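Arginine kinase (Anthopleura japonica, PDB 4RF6) catalyses the reversible transfer of a phosphoryl group from ATP to L-arginine, giving phosphoarginine and ADP, with two phosphagen kinase units joined in one chain. Local coordinates at residues A[144-153]-A[205-215]; A[468-479]-A[704-715]. One frame throughout, in Å; residues are numbered along the deposited sequence.

Contact 1 (A[144-153]-A[205-215])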
loop_
_atom_site.group_PDB
_atom_site.type_symbol
_atom_site.label_atom_id
_atom_site.label_comp_id
_atom_site.label_asym_id
_atom_site.label_seq_id
_atom_site.Cartn_x
_atom_site.Cartn_y
_atom_site.Cartn_z
ATOM N N ALA A 144 2.485 6.556 32.548
ATOM C CA ALA A 144 3.185 7.688 31.931
ATOM C C ALA A 144 3.028 9.065 32.614
ATOM O O ALA A 144 3.987 9.846 32.642
ATOM C CB ALA A 144 2.845 7.786 30.451
ATOM N N PRO A 145 1.829 9.385 33.144
ATOM C CA PRO A 145 1.740 10.704 33.783
ATOM C C PRO A 145 2.454 10.779 35.131
ATOM O O PRO A 145 2.692 11.886 35.613
ATOM C CB PRO A 145 0.233 10.892 34.004
ATOM C CG PRO A 145 -0.438 9.912 33.080
ATOM C CD PRO A 145 0.502 8.753 33.007
ATOM N N GLY A 146 2.779 9.638 35.737
ATOM C CA GLY A 146 3.383 9.644 37.064
ATOM C C GLY A 146 4.745 8.970 37.191
ATOM O O GLY A 146 5.398 9.041 38.245
ATOM N N VAL A 147 5.177 8.306 36.123
ATOM C CA VAL A 147 6.463 7.607 36.129
ATOM C C VAL A 147 7.622 8.576 36.434
ATOM O O VAL A 147 7.630 9.717 35.970
ATOM C CB VAL A 147 6.701 6.873 34.789
ATOM C CG1 VAL A 147 6.936 7.867 33.654
ATOM C CG2 VAL A 147 7.868 5.915 34.901
ATOM N N THR A 148 8.587 8.132 37.239
ATOM C CA THR A 148 9.752 8.956 37.557
ATOM C C THR A 148 10.755 8.961 36.405
ATOM O O THR A 148 10.735 8.081 35.544
ATOM C CB THR A 148 10.477 8.475 38.816
ATOM O OG1 THR A 148 11.073 7.197 38.561
ATOM C CG2 THR A 148 9.506 8.362 39.987
ATOM N N LYS A 149 11.630 9.959 36.413
ATOM C CA LYS A 149 12.667 10.136 35.400
ATOM C C LYS A 149 13.541 8.888 35.267
ATOM O O LYS A 149 13.814 8.422 34.159
ATOM C CB LYS A 149 13.509 11.357 35.785
ATOM C CG LYS A 149 14.694 11.688 34.892
ATOM C CD LYS A 149 15.210 13.076 35.261
ATOM C CE LYS A 149 16.557 13.394 34.648
ATOM N NZ LYS A 149 16.539 13.419 33.160
ATOM N N ALA A 150 13.958 8.344 36.406
ATOM C CA ALA A 150 14.812 7.157 36.450
ATOM C C ALA A 150 14.099 5.914 35.927
ATOM O O ALA A 150 14.693 5.072 35.247
ATOM C CB ALA A 150 15.294 6.920 37.872
ATOM N N HIS A 151 12.828 5.782 36.271
ATOM C CA HIS A 151 12.077 4.600 35.886
ATOM C C HIS A 151 11.722 4.581 34.397
ATOM O O HIS A 151 11.655 3.511 33.785
ATOM C CB HIS A 151 10.834 4.446 36.770
ATOM C CG HIS A 151 11.137 3.929 38.143
ATOM N ND1 HIS A 151 10.185 3.852 39.138
ATOM C CD2 HIS A 151 12.286 3.457 38.683
ATOM C CE1 HIS A 151 10.736 3.359 40.232
ATOM N NE2 HIS A 151 12.010 3.111 39.984
ATOM N N ARG A 152 11.498 5.757 33.817
ATOM C CA ARG A 152 11.262 5.856 32.379
ATOM C C ARG A 152 12.480 5.315 31.630
ATOM O O ARG A 152 12.353 4.629 30.609
ATOM C CB ARG A 152 10.985 7.311 31.978
ATOM C CG ARG A 152 10.596 7.491 30.513
ATOM C CD ARG A 152 10.449 8.970 30.134
ATOM N NE ARG A 152 9.229 9.562 30.682
ATOM C CZ ARG A 152 9.188 10.397 31.717
ATOM N NH1 ARG A 152 10.305 10.768 32.330
ATOM N NH2 ARG A 152 8.020 10.864 32.143
ATOM N N LEU A 153 13.663 5.616 32.156
ATOM C CA LEU A 153 14.911 5.166 31.550
ATOM C C LEU A 153 15.089 3.659 31.707
ATOM O O LEU A 153 15.558 2.974 30.790
ATOM C CB LEU A 153 16.088 5.926 32.166
ATOM C CG LEU A 153 16.120 7.397 31.770
ATOM C CD1 LEU A 153 17.076 8.191 32.641
ATOM C CD2 LEU A 153 16.518 7.511 30.310
ATOM N N ALA A 205 -1.405 16.732 31.144
ATOM C CA ALA A 205 -1.517 15.480 31.888
ATOM C C ALA A 205 -0.237 15.166 32.663
ATOM O O ALA A 205 -0.227 14.284 33.530
ATOM C CB ALA A 205 -1.847 14.343 30.943
ATOM N N GLY A 206 0.840 15.879 32.331
ATOM C CA GLY A 206 2.136 15.663 32.955
ATOM C C GLY A 206 2.958 14.627 32.208
ATOM O O GLY A 206 4.024 14.209 32.668
ATOM N N ILE A 207 2.460 14.220 31.043
ATOM C CA ILE A 207 3.058 13.126 30.275
ATOM C C ILE A 207 4.348 13.546 29.554
ATOM O O ILE A 207 5.242 12.722 29.321
ATOM C CB ILE A 207 2.005 12.504 29.317
ATOM C CG1 ILE A 207 0.992 11.691 30.132
ATOM C CG2 ILE A 207 2.641 11.617 28.244
ATOM C CD1 ILE A 207 -0.217 11.202 29.333
ATOM N N ASN A 208 4.459 14.836 29.244
ATOM C CA ASN A 208 5.619 15.363 28.532
ATOM C C ASN A 208 6.887 15.543 29.363
ATOM O O ASN A 208 7.910 15.958 28.821
ATOM C CB ASN A 208 5.275 16.698 27.863
ATOM C CG ASN A 208 4.655 16.522 26.491
ATOM O OD1 ASN A 208 4.804 15.477 25.862
ATOM N ND2 ASN A 208 3.952 17.550 26.019
ATOM N N LYS A 209 6.826 15.252 30.663
ATOM C CA LYS A 209 7.974 15.472 31.548
ATOM C C LYS A 209 9.260 14.830 31.018
ATOM O O LYS A 209 9.244 13.714 30.483
ATOM C CB LYS A 209 7.687 14.997 32.980
ATOM C CG LYS A 209 6.660 15.848 33.734
ATOM C CD LYS A 209 6.702 15.601 35.248
ATOM C CE LYS A 209 6.243 14.193 35.623
ATOM N NZ LYS A 209 4.820 13.906 35.248
ATOM N N GLU A 210 10.362 15.567 31.157
ATOM C CA GLU A 210 11.694 15.159 30.692
ATOM C C GLU A 210 11.830 14.904 29.185
ATOM O O GLU A 210 12.774 14.224 28.772
ATOM C CB GLU A 210 12.211 13.927 31.461
ATOM C CG GLU A 210 11.869 13.865 32.948
ATOM C CD GLU A 210 12.412 15.032 33.762
ATOM O OE1 GLU A 210 11.933 15.211 34.901
ATOM O OE2 GLU A 210 13.309 15.754 33.279
ATOM N N TRP A 211 10.917 15.436 28.370
ATOM C CA TRP A 211 10.974 15.210 26.921
ATOM C C TRP A 211 12.344 15.571 26.339
ATOM O O TRP A 211 12.900 16.618 26.670
ATOM C CB TRP A 211 9.889 16.008 26.190
ATOM C CG TRP A 211 9.882 15.728 24.723
ATOM C CD1 TRP A 211 10.559 16.409 23.745
ATOM C CD2 TRP A 211 9.190 14.664 24.064
ATOM N NE1 TRP A 211 10.317 15.835 22.519
ATOM C CE2 TRP A 211 9.482 14.760 22.689
ATOM C CE3 TRP A 211 8.344 13.640 24.506
ATOM C CZ2 TRP A 211 8.962 13.864 21.753
ATOM C CZ3 TRP A 211 7.829 12.756 23.576
ATOM C CH2 TRP A 211 8.132 12.877 22.216
ATOM N N PRO A 212 12.895 14.713 25.458
ATOM C CA PRO A 212 12.384 13.450 24.917
ATOM C C PRO A 212 13.090 12.239 25.513
ATOM O O PRO A 212 13.148 11.186 24.875
ATOM C CB PRO A 212 12.777 13.553 23.446
ATOM C CG PRO A 212 14.146 14.225 23.518
ATOM C CD PRO A 212 14.112 15.139 24.738
ATOM N N GLU A 213 13.635 12.397 26.712
ATOM C CA GLU A 213 14.366 11.328 27.380
ATOM C C GLU A 213 13.538 10.047 27.514
ATOM O O GLU A 213 12.377 10.092 27.922
ATOM C CB GLU A 213 14.799 11.801 28.768
ATOM C CG GLU A 213 15.570 10.782 29.575
ATOM C CD GLU A 213 16.175 11.376 30.834
ATOM O OE1 GLU A 213 15.445 11.509 31.835
ATOM O OE2 GLU A 213 17.377 11.714 30.814
ATOM N N GLY A 214 14.134 8.908 27.173
ATOM C CA GLY A 214 13.484 7.624 27.380
ATOM C C GLY A 214 12.430 7.275 26.344
ATOM O O GLY A 214 11.834 6.197 26.406
ATOM N N ARG A 215 12.183 8.186 25.407
ATOM C CA ARG A 215 11.260 7.921 24.305
ATOM C C ARG A 215 12.010 7.308 23.134
ATOM O O ARG A 215 13.180 7.638 22.888
ATOM C CB ARG A 215 10.555 9.197 23.842
ATOM C CG ARG A 215 9.387 9.638 24.714
ATOM C CD ARG A 215 9.866 10.273 26.007
ATOM N NE ARG A 215 8.776 10.884 26.767
ATOM C CZ ARG A 215 8.954 11.654 27.834
ATOM N NH1 ARG A 215 7.907 12.169 28.464
ATOM N NH2 ARG A 215 10.182 11.911 28.266
HETATM O O HOH W 1 5.558 10.471 30.753
HETATM O O HOH W 2 5.669 11.249 34.479
HETATM O O HOH W 3 13.222 9.956 31.954
HETATM O O HOH W 4 15.551 15.564 31.738
#
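Pro145 lies side by side with Ile207, its CG 3.7 Å from Ile207 CG1, and from the preceding residue the CB of Ala144 rests more loosely on the same carbon. The carbonyl of Pro145 receives Lys209 NZ at 3.0 Å from above its plane. That ammonium, folded back by bends at chi3 and chi4, also donates to Gly206 O, where a Schellman motif ends helix 200-205, and to a water bound by Ala144 O and Val147 O. Thr148 then caps helix 149-163, its OG1 accepting from His151 N. These elements belong to the first catalytic domain: the irregular loop 205-215 leads from helix 200-205 into strand 216-220 of the antiparallel sheet, and Ala205 and Ile207 neighbour Tyr75 and Glu232, which probably bind substrate, as in related kinases. In the first helical turn Lys149 crosses Glu210 and Glu213 at about right angles; its NZ meets Glu213 OE1 on the syn side at 2.6 Å, whereas the salt bridge to Glu210 OE2 is long, with a water between them. Arg152, extended as far as CD and bent at chi3 (-74°), lays its guanidinium flat on that of Arg215, planes 4° apart and centres separated by 4.1 Å. Backbone oxygens probably offset the like charges: Arg215 NH1 and NH2 both donate to Lys209 O, which also lies over one face of the Arg152 guanidinium, and Arg215 NH2 donates to a lone pair of Glu213 O at 2.9 Å. Two waters meet Arg152 in its plane. Leu153 sets CD2 against Glu213 CG, 3.5 Å away.

Contact 2 (A[468-479]-A[704-715])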
loop_
_atom_site.group_PDB
_atom_site.type_symbol
_atom_site.label_atom_id
_atom_site.label_comp_id
_atom_site.label_asym_id
_atom_site.label_seq_id
_atom_site.Cartn_x
_atom_site.Cartn_y
_atom_site.Cartn_z
ATOM N N ASP A 468 22.258 -8.519 -38.102
ATOM C CA ASP A 468 23.414 -7.995 -38.826
ATOM C C ASP A 468 23.251 -6.485 -38.973
ATOM O O ASP A 468 22.521 -6.017 -39.853
ATOM C CB ASP A 468 23.507 -8.658 -40.203
ATOM C CG ASP A 468 24.878 -8.507 -40.842
ATOM O OD1 ASP A 468 25.484 -7.420 -40.733
ATOM O OD2 ASP A 468 25.347 -9.486 -41.464
ATOM N N ALA A 469 23.922 -5.721 -38.113
ATOM C CA ALA A 469 23.707 -4.276 -38.064
ATOM C C ALA A 469 24.980 -3.450 -37.879
ATOM O O ALA A 469 25.238 -2.950 -36.783
ATOM C CB ALA A 469 22.692 -3.936 -36.963
ATOM N N PRO A 470 25.775 -3.295 -38.952
ATOM C CA PRO A 470 26.917 -2.370 -38.891
ATOM C C PRO A 470 26.424 -0.951 -38.580
ATOM O O PRO A 470 25.441 -0.528 -39.190
ATOM C CB PRO A 470 27.499 -2.438 -40.310
ATOM C CG PRO A 470 27.043 -3.767 -40.858
ATOM C CD PRO A 470 25.689 -4.007 -40.241
ATOM N N ASN A 471 27.080 -0.243 -37.660
ATOM C CA ASN A 471 26.581 1.048 -37.166
ATOM C C ASN A 471 26.287 2.074 -38.266
ATOM O O ASN A 471 27.160 2.421 -39.058
ATOM C CB ASN A 471 27.542 1.641 -36.127
ATOM C CG ASN A 471 26.890 2.723 -35.276
ATOM O OD1 ASN A 471 25.662 2.839 -35.222
ATOM N ND2 ASN A 471 27.714 3.519 -34.604
ATOM N N LEU A 472 25.047 2.558 -38.296
ATOM C CA LEU A 472 24.562 3.394 -39.392
ATOM C C LEU A 472 25.167 4.793 -39.456
ATOM O O LEU A 472 25.639 5.222 -40.511
ATOM C CB LEU A 472 23.035 3.504 -39.338
ATOM C CG LEU A 472 22.295 2.226 -39.706
ATOM C CD1 LEU A 472 20.793 2.446 -39.714
ATOM C CD2 LEU A 472 22.781 1.753 -41.061
ATOM N N ASP A 473 25.146 5.498 -38.329
ATOM C CA ASP A 473 25.478 6.920 -38.301
ATOM C C ASP A 473 26.385 7.264 -37.118
ATOM O O ASP A 473 25.956 7.950 -36.191
ATOM C CB ASP A 473 24.179 7.735 -38.228
ATOM C CG ASP A 473 24.408 9.232 -38.349
ATOM O OD1 ASP A 473 25.513 9.634 -38.760
ATOM O OD2 ASP A 473 23.470 10.000 -38.034
ATOM N N PRO A 474 27.647 6.791 -37.148
ATOM C CA PRO A 474 28.643 7.025 -36.090
ATOM C C PRO A 474 28.767 8.480 -35.620
ATOM O O PRO A 474 29.132 8.709 -34.465
ATOM C CB PRO A 474 29.966 6.581 -36.742
ATOM C CG PRO A 474 29.664 6.407 -38.206
ATOM C CD PRO A 474 28.226 6.015 -38.258
ATOM N N GLU A 475 28.469 9.437 -36.497
ATOM C CA GLU A 475 28.608 10.855 -36.167
ATOM C C GLU A 475 27.359 11.418 -35.479
ATOM O O GLU A 475 27.406 12.487 -34.865
ATOM C CB GLU A 475 28.915 11.668 -37.431
ATOM C CG GLU A 475 30.105 11.160 -38.259
ATOM C CD GLU A 475 29.727 10.058 -39.244
ATOM O OE1 GLU A 475 28.554 9.623 -39.236
ATOM O OE2 GLU A 475 30.603 9.629 -40.030
ATOM N N GLY A 476 26.244 10.704 -35.591
ATOM C CA GLY A 476 24.990 11.168 -35.024
ATOM C C GLY A 476 24.414 12.363 -35.767
ATOM O O GLY A 476 23.622 13.131 -35.213
ATOM N N THR A 477 24.819 12.513 -37.025
ATOM C CA THR A 477 24.367 13.613 -37.869
ATOM C C THR A 477 22.858 13.526 -38.085
ATOM O O THR A 477 22.147 14.537 -38.068
ATOM C CB THR A 477 25.075 13.573 -39.237
ATOM O OG1 THR A 477 26.496 13.564 -39.041
ATOM C CG2 THR A 477 24.684 14.777 -40.091
ATOM N N TYR A 478 22.378 12.300 -38.272
ATOM C CA TYR A 478 20.976 12.059 -38.566
ATOM C C TYR A 478 20.289 11.291 -37.442
ATOM O O TYR A 478 19.177 11.647 -37.028
ATOM C CB TYR A 478 20.844 11.311 -39.895
ATOM C CG TYR A 478 21.527 12.023 -41.038
ATOM C CD1 TYR A 478 22.782 11.626 -41.481
ATOM C CD2 TYR A 478 20.923 13.109 -41.658
ATOM C CE1 TYR A 478 23.416 12.288 -42.517
ATOM C CE2 TYR A 478 21.540 13.775 -42.692
ATOM C CZ TYR A 478 22.788 13.361 -43.120
ATOM O OH TYR A 478 23.402 14.029 -44.154
ATOM N N ILE A 479 20.946 10.244 -36.946
ATOM C CA ILE A 479 20.373 9.445 -35.868
ATOM C C ILE A 479 20.832 9.947 -34.506
ATOM O O ILE A 479 22.007 9.835 -34.159
ATOM C CB ILE A 479 20.698 7.949 -36.022
ATOM C CG1 ILE A 479 20.223 7.448 -37.387
ATOM C CG2 ILE A 479 20.029 7.160 -34.911
ATOM C CD1 ILE A 479 20.706 6.047 -37.760
ATOM N N TYR A 704 16.541 -1.819 -38.538
ATOM C CA TYR A 704 17.845 -1.474 -39.080
ATOM C C TYR A 704 17.758 -1.286 -40.586
ATOM O O TYR A 704 18.280 -0.314 -41.121
ATOM C CB TYR A 704 18.876 -2.564 -38.767
ATOM C CG TYR A 704 20.233 -2.259 -39.362
ATOM C CD1 TYR A 704 21.131 -1.448 -38.689
ATOM C CD2 TYR A 704 20.605 -2.762 -40.607
ATOM C CE1 TYR A 704 22.361 -1.158 -39.218
ATOM C CE2 TYR A 704 21.840 -2.469 -41.156
ATOM C CZ TYR A 704 22.713 -1.666 -40.451
ATOM O OH TYR A 704 23.948 -1.353 -40.965
ATOM N N ASN A 705 17.107 -2.229 -41.262
ATOM C CA ASN A 705 17.031 -2.207 -42.715
ATOM C C ASN A 705 16.274 -0.981 -43.221
ATOM O O ASN A 705 16.707 -0.315 -44.169
ATOM C CB ASN A 705 16.383 -3.496 -43.236
ATOM C CG ASN A 705 17.270 -4.713 -43.056
ATOM O OD1 ASN A 705 18.478 -4.582 -42.866
ATOM N ND2 ASN A 705 16.674 -5.909 -43.115
ATOM N N GLY A 706 15.143 -0.697 -42.580
ATOM C CA GLY A 706 14.317 0.447 -42.924
ATOM C C GLY A 706 15.033 1.769 -42.740
ATOM O O GLY A 706 15.086 2.582 -43.663
ATOM N N VAL A 707 15.588 1.978 -41.547
ATOM C CA VAL A 707 16.342 3.192 -41.229
ATOM C C VAL A 707 17.546 3.370 -42.156
ATOM O O VAL A 707 17.889 4.495 -42.542
ATOM C CB VAL A 707 16.786 3.207 -39.748
ATOM C CG1 VAL A 707 17.706 4.376 -39.461
ATOM C CG2 VAL A 707 15.563 3.276 -38.829
ATOM N N LYS A 708 18.178 2.257 -42.516
ATOM C CA LYS A 708 19.313 2.286 -43.436
ATOM C C LYS A 708 18.907 2.919 -44.765
ATOM O O LYS A 708 19.607 3.780 -45.294
ATOM C CB LYS A 708 19.834 0.865 -43.667
ATOM C CG LYS A 708 21.123 0.768 -44.490
ATOM C CD LYS A 708 21.505 -0.698 -44.673
ATOM C CE LYS A 708 22.985 -0.881 -44.964
ATOM N NZ LYS A 708 23.404 -0.217 -46.226
ATOM N N LYS A 709 17.763 2.498 -45.296
ATOM C CA LYS A 709 17.271 3.047 -46.556
ATOM C C LYS A 709 16.849 4.511 -46.434
ATOM O O LYS A 709 17.013 5.289 -47.374
ATOM C CB LYS A 709 16.127 2.192 -47.100
ATOM C CG LYS A 709 16.568 0.789 -47.487
ATOM C CD LYS A 709 15.581 0.129 -48.427
ATOM C CE LYS A 709 16.213 -1.082 -49.099
ATOM N NZ LYS A 709 15.341 -1.660 -50.164
ATOM N N LEU A 710 16.296 4.881 -45.280
ATOM C CA LEU A 710 15.951 6.276 -45.021
ATOM C C LEU A 710 17.221 7.118 -44.976
ATOM O O LEU A 710 17.239 8.259 -45.442
ATOM C CB LEU A 710 15.173 6.412 -43.706
ATOM C CG LEU A 710 13.843 5.656 -43.645
ATOM C CD1 LEU A 710 13.175 5.846 -42.295
ATOM C CD2 LEU A 710 12.925 6.107 -44.768
ATOM N N LEU A 711 18.289 6.546 -44.425
ATOM C CA LEU A 711 19.569 7.242 -44.351
ATOM C C LEU A 711 20.195 7.431 -45.725
ATOM O O LEU A 711 20.796 8.474 -46.008
ATOM C CB LEU A 711 20.547 6.503 -43.437
ATOM C CG LEU A 711 20.535 6.946 -41.981
ATOM C CD1 LEU A 711 21.766 6.443 -41.246
ATOM C CD2 LEU A 711 20.453 8.454 -41.907
ATOM N N GLU A 712 20.059 6.417 -46.576
ATOM C CA GLU A 712 20.647 6.463 -47.913
ATOM C C GLU A 712 20.054 7.594 -48.755
ATOM O O GLU A 712 20.734 8.166 -49.607
ATOM C CB GLU A 712 20.507 5.107 -48.616
ATOM C CG GLU A 712 21.621 4.114 -48.270
ATOM C CD GLU A 712 21.200 2.655 -48.414
ATOM O OE1 GLU A 712 20.010 2.396 -48.695
ATOM O OE2 GLU A 712 22.064 1.770 -48.235
ATOM N N ILE A 713 18.789 7.915 -48.504
ATOM C CA ILE A 713 18.124 9.025 -49.182
ATOM C C ILE A 713 18.506 10.368 -48.547
ATOM O O ILE A 713 18.767 11.348 -49.253
ATOM C CB ILE A 713 16.588 8.835 -49.205
ATOM C CG1 ILE A 713 16.219 7.614 -50.055
ATOM C CG2 ILE A 713 15.892 10.085 -49.730
ATOM C CD1 ILE A 713 14.729 7.288 -50.080
ATOM N N GLU A 714 18.571 10.410 -47.220
ATOM C CA GLU A 714 18.950 11.643 -46.531
ATOM C C GLU A 714 20.415 12.022 -46.784
ATOM O O GLU A 714 20.817 13.166 -46.549
ATOM C CB GLU A 714 18.693 11.526 -45.026
ATOM C CG GLU A 714 18.352 12.847 -44.352
ATOM C CD GLU A 714 17.033 13.420 -44.835
ATOM O OE1 GLU A 714 16.899 14.660 -44.860
ATOM O OE2 GLU A 714 16.129 12.630 -45.189
ATOM N N LYS A 715 21.199 11.062 -47.269
ATOM C CA LYS A 715 22.638 11.246 -47.450
ATOM C C LYS A 715 23.083 11.368 -48.912
ATOM O O LYS A 715 24.240 11.694 -49.180
ATOM C CB LYS A 715 23.415 10.118 -46.769
ATOM C CG LYS A 715 23.816 10.400 -45.329
ATOM C CD LYS A 715 24.265 9.126 -44.625
ATOM C CE LYS A 715 25.168 8.306 -45.530
ATOM N NZ LYS A 715 25.695 7.082 -44.869
HETATM O O HOH W 5 24.663 4.293 -43.635
#
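Leu472 and Tyr704 meet along the flank of helix 696-714: Leu472 CG approaches Tyr704 CE1 to 3.4 Å, and its two methyls part, CD2 toward the phenol oxygen and CD1 onto Val707 CG1. With CG anti to the backbone N (chi1 178°), the Tyr704 ring extends from the helix toward the passing chain. Ala469 lies over one ring face, its CA 3.7 Å from the centroid in a CH-pi contact, while Pro470 O sits at the ring edge, in plane, and accepts a very short hydrogen bond of 2.5 Å from Tyr704 OH. Farther along, Leu711 divides its branches: CD1 touches Leu472 CB and Ile479 CD1, and CD2 packs against Tyr478 CB at 3.5 Å. The Tyr478 ring reaches residues 714 and 715, where Lys715 CG comes within 3.4 Å of Tyr478 CE1 and Glu714 CG touches Tyr478 CE2; the Glu714 carboxylate itself is bound by the backbone N of Lys648 and Ala649. The Asp473 carboxylate holds the backbone just beyond the type I turn 473-476. Its OD2 accepts Tyr478 N on the syn lone pair and Ile479 N, at 2.8 Å, on the anti one. Ile479 opens strand 479-488, a central strand of the antiparallel sheet, and the helix is the last of the chain. The arrangement is that of the phosphagen kinase catalytic domain, whose C-terminal helix packs against the sheet and the linker entering it.

Overall arrangement
The two contacts lie in different repeats, on opposite sides of the chain's centre, with centres about 74 Å apart. Both are partly buried, and each sets an irregular segment against a helix beside an eight-stranded antiparallel sheet of the same strand order. They use different elements: contact 1 joins the start of helix 149-163 to the loop before strand 216-220, contact 2 the last helix to the linker before strand 479-488. Contact 1 is largely polar, with stacked guanidiniums, bridging waters and a salt-bridge network, and borders the probable substrate site. Contact 2, at the C-terminal end of the second repeat, is mainly apolar and carries a single direct hydrogen bond across it.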